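PDB 5UB3: phosphate-binding protein from Xanthomonas axonopodis pv. citri, which probably serves as a periplasmic receptor of the phosphonate-binding protein family, crystallised with chloride, that is paired with a diguanylate cyclase. Local coordinates for residues R91-L96 with L181-W186; T95-R100 with I202-A207. All blocks are in the same frame, centred on the assembly; numbering follows the deposited sequence.

Interaction 1: residues R91-L96 with L181-W186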
loop_
_atom_site.group_PDB
_atom_site.type_symbol
_atom_site.label_atom_id
_atom_site.label_comp_id
_atom_site.label_asym_id
_atom_site.label_seq_id
_atom_site.Cartn_x
_atom_site.Cartn_y
_atom_site.Cartn_z
ATOM N N ARG A 91 9.093 -8.231 -5.895
ATOM C CA ARG A 91 8.957 -6.930 -6.475
ATOM C C ARG A 91 7.525 -6.521 -6.745
ATOM O O ARG A 91 7.263 -5.320 -6.818
ATOM C CB ARG A 91 9.633 -6.955 -7.796
ATOM C CG ARG A 91 11.136 -7.030 -7.685
ATOM C CD ARG A 91 11.558 -6.628 -9.074
ATOM N NE ARG A 91 12.948 -6.673 -9.314
ATOM C CZ ARG A 91 13.438 -6.549 -10.542
ATOM N NH1 ARG A 91 12.616 -6.330 -11.583
ATOM N NH2 ARG A 91 14.753 -6.593 -10.726
ATOM N N ASP A 92 6.658 -7.518 -7.011
ATOM C CA ASP A 92 5.269 -7.293 -7.445
ATOM C C ASP A 92 4.317 -7.889 -6.449
ATOM O O ASP A 92 4.666 -8.754 -5.620
ATOM C CB ASP A 92 4.985 -7.955 -8.807
ATOM C CG ASP A 92 5.559 -7.199 -9.988
ATOM O OD1 ASP A 92 6.268 -6.154 -9.850
ATOM O OD2 ASP A 92 5.250 -7.624 -11.136
ATOM N N PHE A 93 3.092 -7.414 -6.517
ATOM C CA PHE A 93 2.007 -8.120 -5.909
ATOM C C PHE A 93 0.712 -7.909 -6.684
ATOM O O PHE A 93 0.684 -7.122 -7.609
ATOM C CB PHE A 93 1.947 -7.804 -4.416
ATOM C CG PHE A 93 1.458 -6.411 -4.051
ATOM C CD1 PHE A 93 1.320 -5.372 -4.976
ATOM C CD2 PHE A 93 1.133 -6.174 -2.721
ATOM C CE1 PHE A 93 0.870 -4.129 -4.596
ATOM C CE2 PHE A 93 0.672 -4.918 -2.306
ATOM C CZ PHE A 93 0.531 -3.904 -3.252
ATOM N N HIS A 94 -0.369 -8.563 -6.253
ATOM C CA HIS A 94 -1.663 -8.387 -6.869
ATOM C C HIS A 94 -2.736 -8.595 -5.856
ATOM O O HIS A 94 -2.443 -9.049 -4.786
ATOM C CB HIS A 94 -1.909 -9.302 -8.067
ATOM C CG HIS A 94 -1.825 -10.752 -7.767
ATOM N ND1 HIS A 94 -0.641 -11.438 -7.761
ATOM C CD2 HIS A 94 -2.791 -11.650 -7.477
ATOM C CE1 HIS A 94 -0.872 -12.712 -7.511
ATOM N NE2 HIS A 94 -2.166 -12.857 -7.313
ATOM N N THR A 95 -3.944 -8.196 -6.235
ATOM C CA THR A 95 -5.111 -8.370 -5.380
ATOM C C THR A 95 -5.800 -9.674 -5.712
ATOM O O THR A 95 -5.895 -10.052 -6.883
ATOM C CB THR A 95 -6.012 -7.152 -5.446
ATOM O OG1 THR A 95 -5.353 -6.093 -4.731
ATOM C CG2 THR A 95 -7.342 -7.452 -4.765
ATOM N N LEU A 96 -6.212 -10.378 -4.668
ATOM C CA LEU A 96 -7.112 -11.492 -4.828
ATOM C C LEU A 96 -8.426 -11.233 -4.128
ATOM O O LEU A 96 -8.504 -10.535 -3.095
ATOM C CB LEU A 96 -6.459 -12.785 -4.399
ATOM C CG LEU A 96 -5.725 -12.931 -3.089
ATOM C CD1 LEU A 96 -6.796 -12.977 -2.030
ATOM C CD2 LEU A 96 -4.823 -14.180 -3.011
ATOM N N LEU A 181 -7.632 -8.921 -0.594
ATOM C CA LEU A 181 -6.302 -8.784 0.040
ATOM C C LEU A 181 -5.225 -8.995 -1.021
ATOM O O LEU A 181 -5.547 -9.538 -2.095
ATOM C CB LEU A 181 -6.134 -9.859 1.063
ATOM C CG LEU A 181 -6.913 -9.801 2.361
ATOM C CD1 LEU A 181 -6.597 -11.041 3.171
ATOM C CD2 LEU A 181 -6.535 -8.597 3.175
ATOM N N SER A 182 -3.951 -8.657 -0.715
ATOM C CA SER A 182 -2.855 -8.960 -1.659
ATOM C C SER A 182 -2.585 -10.465 -1.614
ATOM O O SER A 182 -2.867 -11.160 -0.638
ATOM C CB SER A 182 -1.523 -8.251 -1.301
ATOM O OG SER A 182 -0.925 -8.936 -0.231
ATOM N N ASN A 183 -1.971 -10.949 -2.669
ATOM C CA ASN A 183 -1.527 -12.324 -2.720
ATOM C C ASN A 183 -0.529 -12.617 -1.652
ATOM O O ASN A 183 -0.468 -13.692 -1.172
ATOM C CB ASN A 183 -0.943 -12.623 -4.076
ATOM C CG ASN A 183 0.296 -11.803 -4.363
ATOM O OD1 ASN A 183 0.339 -10.573 -4.239
ATOM N ND2 ASN A 183 1.333 -12.509 -4.721
ATOM N N VAL A 184 0.213 -11.613 -1.216
ATOM C CA VAL A 184 1.182 -11.798 -0.128
ATOM C C VAL A 184 0.493 -11.914 1.222
ATOM O O VAL A 184 0.822 -12.785 2.074
ATOM C CB VAL A 184 2.165 -10.636 -0.072
ATOM C CG1 VAL A 184 3.210 -10.881 1.021
ATOM C CG2 VAL A 184 2.827 -10.465 -1.415
ATOM N N ASP A 185 -0.488 -11.047 1.418
ATOM C CA ASP A 185 -1.330 -11.109 2.587
ATOM C C ASP A 185 -1.966 -12.462 2.781
ATOM O O ASP A 185 -2.040 -12.947 3.897
ATOM C CB ASP A 185 -2.484 -10.134 2.465
ATOM C CG ASP A 185 -2.075 -8.708 2.518
ATOM O OD1 ASP A 185 -1.023 -8.335 3.074
ATOM O OD2 ASP A 185 -2.896 -7.918 2.033
ATOM N N TRP A 186 -2.400 -13.081 1.686
ATOM C CA TRP A 186 -2.994 -14.390 1.697
ATOM C C TRP A 186 -2.158 -15.431 2.452
ATOM O O TRP A 186 -2.707 -16.315 3.084
ATOM C CB TRP A 186 -3.179 -14.839 0.266
ATOM C CG TRP A 186 -3.931 -16.126 0.069
ATOM C CD1 TRP A 186 -3.425 -17.297 -0.423
ATOM C CD2 TRP A 186 -5.353 -16.363 0.309
ATOM N NE1 TRP A 186 -4.428 -18.230 -0.499
ATOM C CE2 TRP A 186 -5.615 -17.686 -0.068
ATOM C CE3 TRP A 186 -6.405 -15.573 0.800
ATOM C CZ2 TRP A 186 -6.898 -18.261 0.019
ATOM C CZ3 TRP A 186 -7.699 -16.133 0.884
ATOM C CH2 TRP A 186 -7.922 -17.471 0.498
HETATM O O HOH W 1 3.793 -11.259 -5.749
#
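Leu96 packs on Trp186 at the apolar centre of this contact. Here, within the periplasmic substrate-binding protein fold, strand 92-100 pairs antiparallel with the end of strand 178-182, and a helical turn capped by Ser182 follows at once. Strand 92-100 is paired on both edges. The Leu96 methyl CD2 lies 3.7 Å from Trp186 CB. It also sits over one face of the indole, toward the rim of the five-membered ring, as a CH-pi contact. With CG anti to the backbone N (chi1 -173°), Trp186 brings CG against the same methyl. The same ring makes a cation-pi contact with Lys197. Leu96 and Leu181 form the hydrogen-bonded pair of the ladder, with Leu96 N bound to Leu181 O at 2.8 Å and a return bond from Leu181 N to Leu96 O. Thr95 and Ser182 make the next, non-hydrogen-bonded pair. Ser182 and Asp185 then build a capping box. Asp185 N donates to Ser182 OG at 2.7 Å, and Ser182 N donates to Asp185 OD2 from above the carboxylate plane. Farther out, Asn183 lays its amide nearly flat on the His94 imidazole, the planes 19° apart. Its CB stands over the ring face, 3.6 Å from the centroid. The imidazole has its own polar partner, Arg205, at NE2. Asn183 N donates a hydrogen bond to His94 O. His94 N gives a nearly straight bond to Asn183 OD1 (2.9 Å), approaching from above the amide plane. At the polar edge one water accepts from Asn183 ND2 at 2.9 Å and donates to Asp92 O at 2.7 Å.

Interaction 2: residues T95-R100 with I202-A207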
loop_
_atom_site.group_PDB
_atom_site.type_symbol
_atom_site.label_atom_id
_atom_site.label_comp_id
_atom_site.label_asym_id
_atom_site.label_seq_id
_atom_site.Cartn_x
_atom_site.Cartn_y
_atom_site.Cartn_z
ATOM N N THR A 95 -3.944 -8.196 -6.235
ATOM C CA THR A 95 -5.111 -8.370 -5.380
ATOM C C THR A 95 -5.800 -9.674 -5.712
ATOM O O THR A 95 -5.895 -10.052 -6.883
ATOM C CB THR A 95 -6.012 -7.152 -5.446
ATOM O OG1 THR A 95 -5.353 -6.093 -4.731
ATOM C CG2 THR A 95 -7.342 -7.452 -4.765
ATOM N N LEU A 96 -6.212 -10.378 -4.668
ATOM C CA LEU A 96 -7.112 -11.492 -4.828
ATOM C C LEU A 96 -8.426 -11.233 -4.128
ATOM O O LEU A 96 -8.504 -10.535 -3.095
ATOM C CB LEU A 96 -6.459 -12.785 -4.399
ATOM C CG LEU A 96 -5.725 -12.931 -3.089
ATOM C CD1 LEU A 96 -6.796 -12.977 -2.030
ATOM C CD2 LEU A 96 -4.823 -14.180 -3.011
ATOM N N PHE A 97 -9.476 -11.730 -4.737
ATOM C CA PHE A 97 -10.797 -11.641 -4.134
ATOM C C PHE A 97 -11.071 -13.018 -3.632
ATOM O O PHE A 97 -10.859 -13.985 -4.344
ATOM C CB PHE A 97 -11.834 -11.265 -5.157
ATOM C CG PHE A 97 -11.743 -9.838 -5.644
ATOM C CD1 PHE A 97 -10.763 -9.468 -6.534
ATOM C CD2 PHE A 97 -12.666 -8.901 -5.248
ATOM C CE1 PHE A 97 -10.694 -8.175 -7.005
ATOM C CE2 PHE A 97 -12.604 -7.601 -5.694
ATOM C CZ PHE A 97 -11.627 -7.243 -6.607
ATOM N N PHE A 98 -11.592 -13.136 -2.423
ATOM C CA PHE A 98 -11.876 -14.433 -1.906
ATOM C C PHE A 98 -13.230 -14.469 -1.213
ATOM O O PHE A 98 -13.731 -13.447 -0.747
ATOM C CB PHE A 98 -10.771 -14.869 -0.954
ATOM C CG PHE A 98 -10.695 -14.049 0.271
ATOM C CD1 PHE A 98 -9.919 -12.888 0.287
ATOM C CD2 PHE A 98 -11.431 -14.400 1.421
ATOM C CE1 PHE A 98 -9.873 -12.092 1.415
ATOM C CE2 PHE A 98 -11.379 -13.625 2.543
ATOM C CZ PHE A 98 -10.615 -12.465 2.550
ATOM N N VAL A 99 -13.794 -15.653 -1.162
ATOM C CA VAL A 99 -15.049 -15.923 -0.457
ATOM C C VAL A 99 -14.987 -17.157 0.401
ATOM O O VAL A 99 -14.065 -17.971 0.279
ATOM C CB VAL A 99 -16.177 -16.192 -1.443
ATOM C CG1 VAL A 99 -16.350 -14.992 -2.364
ATOM C CG2 VAL A 99 -15.944 -17.483 -2.233
ATOM N N ARG A 100 -16.023 -17.343 1.202
ATOM C CA ARG A 100 -16.205 -18.658 1.813
ATOM C C ARG A 100 -16.405 -19.727 0.752
ATOM O O ARG A 100 -17.010 -19.500 -0.292
ATOM C CB ARG A 100 -17.368 -18.666 2.780
ATOM C CG ARG A 100 -17.050 -17.874 4.038
ATOM C CD ARG A 100 -18.092 -18.178 5.083
ATOM N NE ARG A 100 -18.190 -19.625 5.300
ATOM C CZ ARG A 100 -17.544 -20.331 6.234
ATOM N NH1 ARG A 100 -16.726 -19.751 7.133
ATOM N NH2 ARG A 100 -17.771 -21.653 6.296
ATOM N N ILE A 202 -10.328 -18.570 -3.538
ATOM C CA ILE A 202 -10.030 -17.405 -4.383
ATOM C C ILE A 202 -10.920 -17.375 -5.626
ATOM O O ILE A 202 -10.994 -18.342 -6.359
ATOM C CB ILE A 202 -8.549 -17.378 -4.752
ATOM C CG1 ILE A 202 -7.715 -17.269 -3.450
ATOM C CG2 ILE A 202 -8.271 -16.239 -5.699
ATOM C CD1 ILE A 202 -6.315 -17.772 -3.644
ATOM N N VAL A 203 -11.634 -16.268 -5.844
ATOM C CA VAL A 203 -12.511 -16.153 -7.003
ATOM C C VAL A 203 -11.987 -15.266 -8.130
ATOM O O VAL A 203 -12.519 -15.314 -9.227
ATOM C CB VAL A 203 -13.978 -15.763 -6.608
ATOM C CG1 VAL A 203 -14.546 -16.859 -5.744
ATOM C CG2 VAL A 203 -14.072 -14.404 -5.929
ATOM N N HIS A 204 -10.958 -14.462 -7.876
ATOM C CA HIS A 204 -10.461 -13.584 -8.901
ATOM C C HIS A 204 -9.095 -13.070 -8.497
ATOM O O HIS A 204 -8.808 -12.863 -7.295
ATOM C CB HIS A 204 -11.383 -12.414 -9.072
ATOM C CG HIS A 204 -10.996 -11.525 -10.200
ATOM N ND1 HIS A 204 -11.370 -11.782 -11.502
ATOM C CD2 HIS A 204 -10.204 -10.424 -10.245
ATOM C CE1 HIS A 204 -10.882 -10.842 -12.292
ATOM N NE2 HIS A 204 -10.144 -10.027 -11.562
ATOM N N ARG A 205 -8.287 -12.815 -9.502
ATOM C CA ARG A 205 -6.948 -12.234 -9.287
ATOM C C ARG A 205 -6.785 -11.066 -10.208
ATOM O O ARG A 205 -7.163 -11.196 -11.352
ATOM C CB ARG A 205 -5.844 -13.297 -9.587
ATOM C CG ARG A 205 -5.794 -14.427 -8.582
ATOM C CD ARG A 205 -4.683 -15.432 -8.864
ATOM N NE ARG A 205 -4.591 -16.433 -7.784
ATOM C CZ ARG A 205 -3.623 -16.524 -6.838
ATOM N NH1 ARG A 205 -2.581 -15.709 -6.795
ATOM N NH2 ARG A 205 -3.665 -17.505 -5.923
ATOM N N THR A 206 -6.207 -9.946 -9.729
ATOM C CA THR A 206 -5.872 -8.848 -10.588
ATOM C C THR A 206 -4.500 -9.073 -11.196
ATOM O O THR A 206 -3.777 -9.988 -10.803
ATOM C CB THR A 206 -5.875 -7.480 -9.846
ATOM O OG1 THR A 206 -4.756 -7.387 -8.959
ATOM C CG2 THR A 206 -7.196 -7.287 -9.055
ATOM N N ALA A 207 -4.162 -8.193 -12.123
ATOM C CA ALA A 207 -2.805 -8.159 -12.738
ATOM C C ALA A 207 -1.843 -7.675 -11.681
ATOM O O ALA A 207 -2.248 -6.913 -10.785
ATOM C CB ALA A 207 -2.778 -7.204 -13.951
#
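Phe97 faces both Val203 and His204, which makes a classic beta bulge in the antiparallel pairing of strand 92-100 with strand 200-205 of this periplasmic binding-protein fold. Phe97 N donates to His204 O at 2.9 Å. Val203 N donates back to Phe97 O at 2.8 Å, and the register shifts by one residue there. The close packing is on the Phe97 side. The Phe97 and His204 side chains lie side by side and point the same way, with Phe97 CD1 3.9 Å from His204 CD2 and the ring planes at 77°. His204 CG is anti to the backbone N (chi1 -175°), which starts the side chain alongside Phe97. The ring's NE2 is hydrogen-bonded to Glu133 OE2. Pro130 and Leu108 also pack on Phe97. Val99 CG2 meets Val203 CG1 at 3.8 Å. The other face is looser. There Leu96 CD2 touches Ile202 CD1 at 3.9 Å, and the exposed Arg205 adds little contact surface. Thr206 grips Thr95 twice. Its N donates to Thr95 O, and its OG1 accepts from Thr95 N at 3.0 Å. That hydroxyl also donates to Ala207 O, so a side chain links the two backbones.

In the fold
Interactions 1 and 2 lie on two sides of strand 92-100 and share Thr95 and Leu96. Strand 178-182 pairs along one edge and strand 200-205 along the other, so 92-100 lies between the other two. The centres of the two interactions are about 10 Å apart. The two contacts also touch through side chains. His94 NE2 and Arg205 NH1 are 2.9 Å apart, a probable hydrogen bond, and Trp186 CE2 packs 3.6 Å from Ile202 CD1. Thr95 is held further by Ser125, at the start of helix 124-136. Interaction 1 centres about 10 Å from the centre of the chain, and interaction 2 about 17 Å.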